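Local coordinates for vacuolar protein sorting 29 (Cryptosporidium parvum, PDB 2A22) that probably acts in protein transport as a vacuolar sorting protein of the VPS29 family, built on a calcineurin-like phosphoesterase fold, at residues I56-C66 with T78-D89; G148-F156 with S174-M185. One frame throughout, in Å; residues are numbered along the deposited sequence.

Interaction 1 (I56-C66 with T78-D89)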
loop_
_atom_site.group_PDB
_atom_site.type_symbol
_atom_site.label_atom_id
_atom_site.label_comp_id
_atom_site.label_asym_id
_atom_site.label_seq_id
_atom_site.Cartn_x
_atom_site.Cartn_y
_atom_site.Cartn_z
ATOM N N ILE A 56 3.464 13.953 -2.589
ATOM C CA ILE A 56 3.573 12.508 -2.834
ATOM C C ILE A 56 4.332 12.301 -4.139
ATOM O O ILE A 56 3.877 12.769 -5.192
ATOM C CB ILE A 56 2.191 11.836 -2.913
ATOM C CG1 ILE A 56 1.485 11.903 -1.554
ATOM C CG2 ILE A 56 2.322 10.383 -3.421
ATOM C CD1 ILE A 56 -0.010 11.638 -1.642
ATOM N N ASN A 57 5.483 11.621 -4.066
ATOM C CA ASN A 57 6.266 11.356 -5.269
ATOM C C ASN A 57 6.448 9.855 -5.552
ATOM O O ASN A 57 7.163 9.485 -6.483
ATOM C CB ASN A 57 7.619 12.121 -5.265
ATOM C CG ASN A 57 8.574 11.595 -4.219
ATOM O OD1 ASN A 57 8.152 11.088 -3.182
ATOM N ND2 ASN A 57 9.870 11.660 -4.500
ATOM N N TYR A 58 5.793 9.016 -4.743
ATOM C CA TYR A 58 5.727 7.557 -4.949
ATOM C C TYR A 58 4.411 7.005 -4.419
ATOM O O TYR A 58 3.923 7.443 -3.394
ATOM C CB TYR A 58 6.847 6.825 -4.221
ATOM C CG TYR A 58 8.212 6.921 -4.854
ATOM C CD1 TYR A 58 9.061 8.000 -4.557
ATOM C CD2 TYR A 58 8.669 5.921 -5.732
ATOM C CE1 TYR A 58 10.346 8.105 -5.124
ATOM C CE2 TYR A 58 9.948 6.013 -6.315
ATOM C CZ TYR A 58 10.777 7.111 -5.998
ATOM O OH TYR A 58 12.032 7.219 -6.556
ATOM N N VAL A 59 3.849 6.044 -5.146
ATOM C CA VAL A 59 2.672 5.325 -4.732
ATOM C C VAL A 59 3.047 3.871 -4.841
ATOM O O VAL A 59 3.494 3.451 -5.886
ATOM C CB VAL A 59 1.451 5.584 -5.666
ATOM C CG1 VAL A 59 0.227 4.711 -5.249
ATOM C CG2 VAL A 59 1.068 7.046 -5.677
ATOM N N LEU A 60 2.900 3.123 -3.741
ATOM C CA LEU A 60 3.046 1.666 -3.755
ATOM C C LEU A 60 1.714 1.019 -3.410
ATOM O O LEU A 60 1.234 1.073 -2.277
ATOM C CB LEU A 60 4.153 1.195 -2.816
ATOM C CG LEU A 60 5.497 1.928 -2.954
ATOM C CD1 LEU A 60 6.455 1.452 -1.850
ATOM C CD2 LEU A 60 6.081 1.741 -4.337
ATOM N N CYS A 61 1.100 0.432 -4.412
ATOM C CA CYS A 61 -0.265 -0.055 -4.269
ATOM C C CYS A 61 -0.283 -1.561 -4.156
ATOM O O CYS A 61 0.258 -2.252 -5.019
ATOM C CB CYS A 61 -1.115 0.401 -5.452
ATOM S SG CYS A 61 -2.792 -0.278 -5.390
ATOM N N THR A 62 -0.924 -2.063 -3.094
ATOM C CA THR A 62 -0.891 -3.491 -2.748
ATOM C C THR A 62 -1.833 -4.378 -3.598
ATOM O O THR A 62 -1.868 -5.596 -3.412
ATOM C CB THR A 62 -1.187 -3.690 -1.266
ATOM O OG1 THR A 62 -2.418 -3.002 -0.925
ATOM C CG2 THR A 62 0.017 -3.142 -0.422
ATOM N N GLY A 63 -2.562 -3.766 -4.522
ATOM C CA GLY A 63 -3.452 -4.504 -5.397
ATOM C C GLY A 63 -4.906 -4.463 -4.960
ATOM O O GLY A 63 -5.284 -3.693 -4.057
ATOM N N ASN A 64 -5.723 -5.293 -5.604
ATOM C CA ASN A 64 -7.180 -5.195 -5.462
ATOM C C ASN A 64 -7.737 -3.775 -5.603
ATOM O O ASN A 64 -8.610 -3.341 -4.831
ATOM C CB ASN A 64 -7.667 -5.902 -4.196
ATOM C CG ASN A 64 -7.716 -7.395 -4.372
ATOM O OD1 ASN A 64 -7.560 -7.894 -5.489
ATOM N ND2 ASN A 64 -7.921 -8.125 -3.283
ATOM N N VAL A 65 -7.179 -3.048 -6.570
ATOM C CA VAL A 65 -7.770 -1.798 -7.056
ATOM C C VAL A 65 -9.115 -2.106 -7.738
ATOM O O VAL A 65 -10.096 -1.404 -7.503
ATOM C CB VAL A 65 -6.828 -1.098 -8.050
ATOM C CG1 VAL A 65 -7.476 0.156 -8.611
ATOM C CG2 VAL A 65 -5.482 -0.777 -7.372
ATOM N N CYS A 66 -9.118 -3.161 -8.578
ATOM C CA CYS A 66 -10.316 -3.760 -9.215
ATOM C C CYS A 66 -11.021 -2.918 -10.279
ATOM O O CYS A 66 -11.701 -3.460 -11.148
ATOM C CB CYS A 66 -11.333 -4.225 -8.158
ATOM S SG CYS A 66 -10.698 -5.451 -6.990
ATOM N N THR A 78 1.106 10.748 -9.537
ATOM C CA THR A 78 2.502 11.155 -9.734
ATOM C C THR A 78 3.097 10.204 -10.769
ATOM O O THR A 78 2.466 9.199 -11.122
ATOM C CB THR A 78 3.296 11.177 -8.371
ATOM O OG1 THR A 78 4.594 11.784 -8.551
ATOM C CG2 THR A 78 3.463 9.738 -7.757
ATOM N N LYS A 79 4.291 10.515 -11.261
ATOM C CA LYS A 79 5.013 9.632 -12.183
ATOM C C LYS A 79 5.274 8.212 -11.620
ATOM O O LYS A 79 4.958 7.216 -12.293
ATOM C CB LYS A 79 6.335 10.292 -12.630
ATOM C CG LYS A 79 7.013 9.604 -13.814
ATOM C CD LYS A 79 8.447 10.143 -14.105
ATOM C CE LYS A 79 9.371 10.019 -12.854
ATOM N NZ LYS A 79 10.849 10.009 -13.149
ATOM N N ASN A 80 5.854 8.109 -10.415
ATOM C CA ASN A 80 6.246 6.785 -9.854
ATOM C C ASN A 80 5.128 6.026 -9.113
ATOM O O ASN A 80 4.955 6.165 -7.889
ATOM C CB ASN A 80 7.521 6.893 -8.983
ATOM C CG ASN A 80 8.664 7.624 -9.713
ATOM O OD1 ASN A 80 8.878 7.398 -10.896
ATOM N ND2 ASN A 80 9.363 8.517 -9.016
ATOM N N VAL A 81 4.366 5.248 -9.871
ATOM C CA VAL A 81 3.208 4.535 -9.339
ATOM C C VAL A 81 3.333 3.032 -9.635
ATOM O O VAL A 81 3.299 2.618 -10.797
ATOM C CB VAL A 81 1.891 5.089 -9.905
ATOM C CG1 VAL A 81 0.713 4.255 -9.420
ATOM C CG2 VAL A 81 1.711 6.570 -9.483
ATOM N N TYR A 82 3.500 2.242 -8.575
ATOM C CA TYR A 82 3.635 0.797 -8.676
ATOM C C TYR A 82 2.383 0.124 -8.148
ATOM O O TYR A 82 1.957 0.380 -7.003
ATOM C CB TYR A 82 4.867 0.326 -7.868
ATOM C CG TYR A 82 6.149 0.952 -8.394
ATOM C CD1 TYR A 82 6.897 0.292 -9.347
ATOM C CD2 TYR A 82 6.581 2.229 -7.974
ATOM C CE1 TYR A 82 8.046 0.843 -9.880
ATOM C CE2 TYR A 82 7.756 2.809 -8.504
ATOM C CZ TYR A 82 8.477 2.088 -9.462
ATOM O OH TYR A 82 9.639 2.569 -10.042
ATOM N N ILE A 83 1.808 -0.753 -8.968
ATOM C CA ILE A 83 0.610 -1.503 -8.617
ATOM C C ILE A 83 0.873 -2.958 -8.855
ATOM O O ILE A 83 1.339 -3.368 -9.942
ATOM C CB ILE A 83 -0.604 -1.054 -9.462
ATOM C CG1 ILE A 83 -0.900 0.443 -9.210
ATOM C CG2 ILE A 83 -1.828 -1.946 -9.185
ATOM C CD1 ILE A 83 -1.879 1.123 -10.234
ATOM N N VAL A 84 0.609 -3.763 -7.836
ATOM C CA VAL A 84 0.739 -5.198 -8.005
ATOM C C VAL A 84 -0.651 -5.837 -8.133
ATOM O O VAL A 84 -1.657 -5.267 -7.709
ATOM C CB VAL A 84 1.582 -5.853 -6.888
ATOM C CG1 VAL A 84 3.021 -5.342 -6.982
ATOM C CG2 VAL A 84 0.953 -5.607 -5.485
ATOM N N SER A 85 -0.685 -7.009 -8.740
ATOM C CA SER A 85 -1.909 -7.783 -8.901
ATOM C C SER A 85 -2.425 -8.400 -7.589
ATOM O O SER A 85 -1.680 -9.076 -6.868
ATOM C CB SER A 85 -1.643 -8.909 -9.909
ATOM O OG SER A 85 -2.882 -9.418 -10.347
ATOM N N GLY A 86 -3.697 -8.182 -7.287
ATOM C CA GLY A 86 -4.355 -8.876 -6.183
ATOM C C GLY A 86 -5.255 -10.006 -6.646
ATOM O O GLY A 86 -5.377 -10.242 -7.829
ATOM N N ASP A 87 -5.898 -10.697 -5.709
ATOM C CA ASP A 87 -6.731 -11.870 -6.028
ATOM C C ASP A 87 -8.089 -11.535 -6.674
ATOM O O ASP A 87 -8.726 -12.403 -7.217
ATOM C CB ASP A 87 -6.955 -12.745 -4.782
ATOM C CG ASP A 87 -7.669 -12.014 -3.660
ATOM O OD1 ASP A 87 -7.329 -10.860 -3.339
ATOM O OD2 ASP A 87 -8.582 -12.596 -3.062
ATOM N N LEU A 88 -8.524 -10.280 -6.597
ATOM C CA LEU A 88 -9.815 -9.883 -7.156
ATOM C C LEU A 88 -9.665 -8.988 -8.377
ATOM O O LEU A 88 -10.651 -8.431 -8.875
ATOM C CB LEU A 88 -10.659 -9.172 -6.091
ATOM C CG LEU A 88 -11.207 -10.011 -4.926
ATOM C CD1 LEU A 88 -12.008 -9.126 -3.962
ATOM C CD2 LEU A 88 -12.080 -11.195 -5.418
ATOM N N ASP A 89 -8.433 -8.847 -8.856
ATOM C CA ASP A 89 -8.160 -7.976 -9.979
ATOM C C ASP A 89 -8.453 -8.770 -11.243
ATOM O O ASP A 89 -7.693 -9.634 -11.639
ATOM C CB ASP A 89 -6.714 -7.447 -9.927
ATOM C CG ASP A 89 -6.525 -6.312 -8.901
ATOM O OD1 ASP A 89 -7.424 -5.457 -8.762
ATOM O OD2 ASP A 89 -5.455 -6.242 -8.255
HETATM O O HOH W 1 6.750 10.389 -8.919
HETATM O O HOH W 2 12.211 10.006 -8.368
HETATM O O HOH W 3 -4.583 -3.810 -8.622
HETATM O O HOH W 4 -11.328 -6.276 -11.346
#

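Interaction 2 (G148-F156 with S174-M185)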
loop_
_atom_site.group_PDB
_atom_site.type_symbol
_atom_site.label_atom_id
_atom_site.label_comp_id
_atom_site.label_asym_id
_atom_site.label_seq_id
_atom_site.Cartn_x
_atom_site.Cartn_y
_atom_site.Cartn_z
ATOM N N GLY A 148 -0.797 -6.393 1.438
ATOM C CA GLY A 148 -2.194 -6.113 1.781
ATOM C C GLY A 148 -2.984 -7.384 2.035
ATOM O O GLY A 148 -2.645 -8.196 2.916
ATOM N N HIS A 149 -4.052 -7.536 1.259
ATOM C CA HIS A 149 -4.901 -8.724 1.232
ATOM C C HIS A 149 -5.845 -8.941 2.417
ATOM O O HIS A 149 -7.020 -9.238 2.235
ATOM C CB HIS A 149 -4.101 -10.017 0.929
ATOM C CG HIS A 149 -4.983 -11.213 0.789
ATOM N ND1 HIS A 149 -5.845 -11.372 -0.278
ATOM C CD2 HIS A 149 -5.216 -12.256 1.623
ATOM C CE1 HIS A 149 -6.543 -12.482 -0.116
ATOM N NE2 HIS A 149 -6.178 -13.039 1.027
ATOM N N THR A 150 -5.341 -8.785 3.630
ATOM C CA THR A 150 -6.100 -9.173 4.827
ATOM C C THR A 150 -7.019 -8.087 5.414
ATOM O O THR A 150 -7.820 -8.372 6.316
ATOM C CB THR A 150 -5.136 -9.617 5.891
ATOM O OG1 THR A 150 -4.253 -8.525 6.197
ATOM C CG2 THR A 150 -4.298 -10.802 5.362
ATOM N N HIS A 151 -6.881 -6.846 4.930
ATOM C CA HIS A 151 -7.585 -5.662 5.503
ATOM C C HIS A 151 -7.197 -5.330 6.945
ATOM O O HIS A 151 -7.912 -4.598 7.627
ATOM C CB HIS A 151 -9.135 -5.776 5.384
ATOM C CG HIS A 151 -9.640 -5.830 3.966
ATOM N ND1 HIS A 151 -10.917 -5.440 3.616
ATOM C CD2 HIS A 151 -9.036 -6.217 2.817
ATOM C CE1 HIS A 151 -11.080 -5.600 2.318
ATOM N NE2 HIS A 151 -9.954 -6.069 1.808
ATOM N N LYS A 152 -6.058 -5.839 7.394
ATOM C CA LYS A 152 -5.570 -5.540 8.701
ATOM C C LYS A 152 -4.448 -4.527 8.631
ATOM O O LYS A 152 -3.306 -4.860 8.275
ATOM C CB LYS A 152 -5.068 -6.789 9.427
ATOM C CG LYS A 152 -4.884 -6.511 10.939
ATOM C CD LYS A 152 -4.245 -7.658 11.696
ATOM C CE LYS A 152 -4.577 -7.504 13.209
ATOM N NZ LYS A 152 -3.921 -8.526 14.098
ATOM N N LEU A 153 -4.791 -3.302 9.015
ATOM C CA LEU A 153 -3.846 -2.211 9.153
ATOM C C LEU A 153 -2.775 -2.602 10.167
ATOM O O LEU A 153 -3.090 -3.028 11.288
ATOM C CB LEU A 153 -4.595 -0.968 9.617
ATOM C CG LEU A 153 -3.981 0.433 9.645
ATOM C CD1 LEU A 153 -3.395 0.852 8.291
ATOM C CD2 LEU A 153 -5.067 1.404 10.135
ATOM N N ARG A 154 -1.513 -2.512 9.760
ATOM C CA ARG A 154 -0.439 -2.919 10.653
ATOM C C ARG A 154 0.926 -2.324 10.323
ATOM O O ARG A 154 1.299 -2.180 9.155
ATOM C CB ARG A 154 -0.299 -4.436 10.690
ATOM C CG ARG A 154 0.594 -4.909 11.842
ATOM C CD ARG A 154 0.567 -6.417 12.003
ATOM N NE ARG A 154 0.948 -7.130 10.783
ATOM C CZ ARG A 154 0.990 -8.457 10.671
ATOM N NH1 ARG A 154 0.682 -9.236 11.699
ATOM N NH2 ARG A 154 1.335 -9.011 9.524
ATOM N N VAL A 155 1.660 -2.011 11.384
ATOM C CA VAL A 155 3.049 -1.588 11.319
ATOM C C VAL A 155 3.794 -2.430 12.336
ATOM O O VAL A 155 3.428 -2.436 13.515
ATOM C CB VAL A 155 3.214 -0.155 11.838
ATOM C CG1 VAL A 155 4.708 0.264 11.846
ATOM C CG2 VAL A 155 2.343 0.796 11.069
ATOM N N PHE A 156 4.840 -3.127 11.910
ATOM C CA PHE A 156 5.746 -3.653 12.911
ATOM C C PHE A 156 7.138 -3.845 12.364
ATOM O O PHE A 156 7.323 -4.057 11.149
ATOM C CB PHE A 156 5.221 -4.953 13.544
ATOM C CG PHE A 156 5.346 -6.150 12.667
ATOM C CD1 PHE A 156 6.461 -6.970 12.754
ATOM C CD2 PHE A 156 4.330 -6.477 11.771
ATOM C CE1 PHE A 156 6.594 -8.087 11.940
ATOM C CE2 PHE A 156 4.430 -7.615 10.957
ATOM C CZ PHE A 156 5.585 -8.417 11.037
ATOM N N SER A 174 -13.893 -7.541 4.079
ATOM C CA SER A 174 -13.269 -8.855 4.000
ATOM C C SER A 174 -13.543 -9.578 5.328
ATOM O O SER A 174 -13.403 -8.982 6.397
ATOM C CB SER A 174 -11.756 -8.713 3.847
ATOM O OG SER A 174 -11.107 -9.914 4.253
ATOM N N ALA A 175 -13.909 -10.860 5.273
ATOM C CA ALA A 175 -14.127 -11.631 6.513
ATOM C C ALA A 175 -12.838 -11.848 7.314
ATOM O O ALA A 175 -12.893 -12.233 8.503
ATOM C CB ALA A 175 -14.805 -13.000 6.214
ATOM N N LEU A 176 -11.686 -11.609 6.673
ATOM C CA LEU A 176 -10.392 -11.687 7.372
ATOM C C LEU A 176 -10.266 -10.648 8.475
ATOM O O LEU A 176 -9.725 -10.933 9.552
ATOM C CB LEU A 176 -9.229 -11.582 6.387
ATOM C CG LEU A 176 -8.645 -12.834 5.715
ATOM C CD1 LEU A 176 -9.572 -14.049 5.745
ATOM C CD2 LEU A 176 -8.079 -12.581 4.291
ATOM N N THR A 177 -10.783 -9.442 8.225
ATOM C CA THR A 177 -10.779 -8.376 9.231
ATOM C C THR A 177 -12.113 -7.614 9.151
ATOM O O THR A 177 -12.185 -6.515 8.568
ATOM C CB THR A 177 -9.591 -7.417 9.025
ATOM O OG1 THR A 177 -8.400 -8.170 8.770
ATOM C CG2 THR A 177 -9.399 -6.485 10.249
ATOM N N PRO A 178 -13.185 -8.203 9.721
ATOM C CA PRO A 178 -14.523 -7.659 9.487
ATOM C C PRO A 178 -14.646 -6.206 9.997
ATOM O O PRO A 178 -14.135 -5.878 11.067
ATOM C CB PRO A 178 -15.437 -8.602 10.274
ATOM C CG PRO A 178 -14.562 -9.285 11.237
ATOM C CD PRO A 178 -13.207 -9.370 10.620
ATOM N N ASP A 179 -15.290 -5.355 9.203
ATOM C CA ASP A 179 -15.412 -3.926 9.501
ATOM C C ASP A 179 -14.080 -3.163 9.787
ATOM O O ASP A 179 -14.029 -2.224 10.592
ATOM C CB ASP A 179 -16.461 -3.733 10.612
ATOM C CG ASP A 179 -17.801 -4.420 10.271
ATOM O OD1 ASP A 179 -18.190 -4.414 9.086
ATOM O OD2 ASP A 179 -18.458 -4.969 11.177
ATOM N N ALA A 180 -13.003 -3.578 9.126
ATOM C CA ALA A 180 -11.793 -2.761 9.061
ATOM C C ALA A 180 -12.212 -1.386 8.544
ATOM O O ALA A 180 -13.057 -1.270 7.646
ATOM C CB ALA A 180 -10.782 -3.376 8.142
ATOM N N PRO A 181 -11.655 -0.324 9.141
ATOM C CA PRO A 181 -12.027 1.013 8.665
ATOM C C PRO A 181 -11.294 1.309 7.364
ATOM O O PRO A 181 -10.324 0.605 7.062
ATOM C CB PRO A 181 -11.544 1.926 9.797
ATOM C CG PRO A 181 -10.374 1.222 10.367
ATOM C CD PRO A 181 -10.706 -0.276 10.272
ATOM N N PRO A 182 -11.759 2.318 6.581
ATOM C CA PRO A 182 -10.900 2.812 5.474
ATOM C C PRO A 182 -9.575 3.327 6.045
ATOM O O PRO A 182 -9.560 3.978 7.108
ATOM C CB PRO A 182 -11.718 3.966 4.852
ATOM C CG PRO A 182 -13.221 3.682 5.325
ATOM C CD PRO A 182 -13.048 3.046 6.687
ATOM N N SER A 183 -8.469 2.995 5.395
ATOM C CA SER A 183 -7.138 3.426 5.872
ATOM C C SER A 183 -6.132 3.463 4.732
ATOM O O SER A 183 -6.373 2.885 3.664
ATOM C CB SER A 183 -6.612 2.503 6.982
ATOM O OG SER A 183 -6.463 1.160 6.498
ATOM N N PHE A 184 -5.014 4.156 4.976
ATOM C CA PHE A 184 -3.851 4.176 4.102
ATOM C C PHE A 184 -2.679 4.710 4.944
ATOM O O PHE A 184 -2.865 5.107 6.110
ATOM C CB PHE A 184 -4.097 5.029 2.836
ATOM C CG PHE A 184 -4.257 6.516 3.120
ATOM C CD1 PHE A 184 -3.140 7.369 3.163
ATOM C CD2 PHE A 184 -5.521 7.058 3.337
ATOM C CE1 PHE A 184 -3.285 8.740 3.415
ATOM C CE2 PHE A 184 -5.686 8.411 3.608
ATOM C CZ PHE A 184 -4.558 9.265 3.633
ATOM N N MET A 185 -1.490 4.728 4.344
ATOM C CA MET A 185 -0.299 5.263 4.994
ATOM C C MET A 185 0.428 6.252 4.094
ATOM O O MET A 185 0.447 6.115 2.865
ATOM C CB MET A 185 0.660 4.141 5.362
ATOM C CG MET A 185 0.089 3.178 6.375
ATOM S SD MET A 185 1.176 1.785 6.528
ATOM C CE MET A 185 0.335 0.915 7.844
HETATM O O HOH W 5 -9.586 -10.194 2.241
HETATM O O HOH W 6 -12.847 -5.542 6.039
#

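Interaction 1 (I56-C66 with T78-D89)
Asn64 and Asp89 show how side chains can carry on the pairing of two parallel strands beyond the bridged residues 59-61 and 81-83. The Asp89 carboxylate grips the 56-66 backbone with both oxygens: OD2 takes Asn64 N at 2.8 Å on its syn side, and OD1 takes Cys66 N at 2.9 Å nearly along the C-O direction. OD2 also accepts Gly86 N, on the anti side but from the same face as Asn64 N, so one carboxylate closes its own turn, 86-89, and joins it to the 56-66 backbone. The amide of Asn64 answers in reverse, OD1 receiving Leu88 N at 2.8 Å while ND2 donates an N-H to Asp87 OD1, also at 2.8 Å. Its CG lies beside the backbone N (chi1 -78°), which points the amide end at the turn.

Behind this, strands 58-61 and 81-83 run parallel, 3° apart, with Tyr82 N meeting Val59 O at 2.9 Å almost straight. Leu60 CD2 packs on Tyr82 CD2 at 3.7 Å, and Asn80 ND2 stands 3.6 Å above the Tyr58 ring plane, toward its rim. Helix 68-77 completes this beta-alpha-beta crossover; strand 26-31 flanks 58-61, and strands 106-111 and 114-119 cover the Leu60 face.

Interaction 2 (G148-F156 with S174-M185)
The histidine-bearing loop 149-152 of this calcineurin-like phosphoesterase fold is clasped by two successive beta turns, a type I from Ser174 to Thr177 and a type II from Thr177 to Ala180. The single direct hydrogen bond of the contact runs from Thr177 OG1 to Thr150 O at 2.5 Å, its donor tilted 32° from the carbonyl plane. Beside it, Ser174 CB sits 3.4 Å from the centroid of the His151 ring, over the face, in a CH-pi contact. The ring's far nitrogen, NE2, is hydrogen-bonded to Lys35. Ser174 OG lies anti to the backbone N (chi1 159°) and accepts Leu176 N, forming an ST turn. His149, whose ND1 pairs with His120, touches Leu176 CD2 through NE2 at 3.8 Å; with Asp87 and His120 it could form a metal site, vacant here.

Further along, where strands 154-158 and 183-190 belong to different sheets, the contact is mainly van der Waals packing. Leu153 spreads both methyls over Ser183, whose OG is bonded to Pro166 O. The extended Met185 chain brings CE within 3.8 Å of both Leu153 CD1 and Val155 CG2, and closer still, 3.5 Å, to the backbone oxygen Arg154 O.

Following the chain from its N terminus, interaction 1 closes first: the excursion through helix 68-77 returns to lay strand 81-83 beside strand 58-61, at one edge of the six-stranded sheet. Interaction 2 opens only later, so the two loops neither nest nor cross. Its segments enclose strand 161-165 and join the edge of the five-stranded sheet, at strand 154-158, to strand 183-190 of the six-stranded one, the sheet that also holds interaction 1. Their centres lie about 16 Å apart, yet the loops meet: Asp87 OD1 comes within 3.4 Å of His149 ND1, and Thr62 CG2 packs near Gly148 N at 3.8 Å, where the two sheets' loops converge.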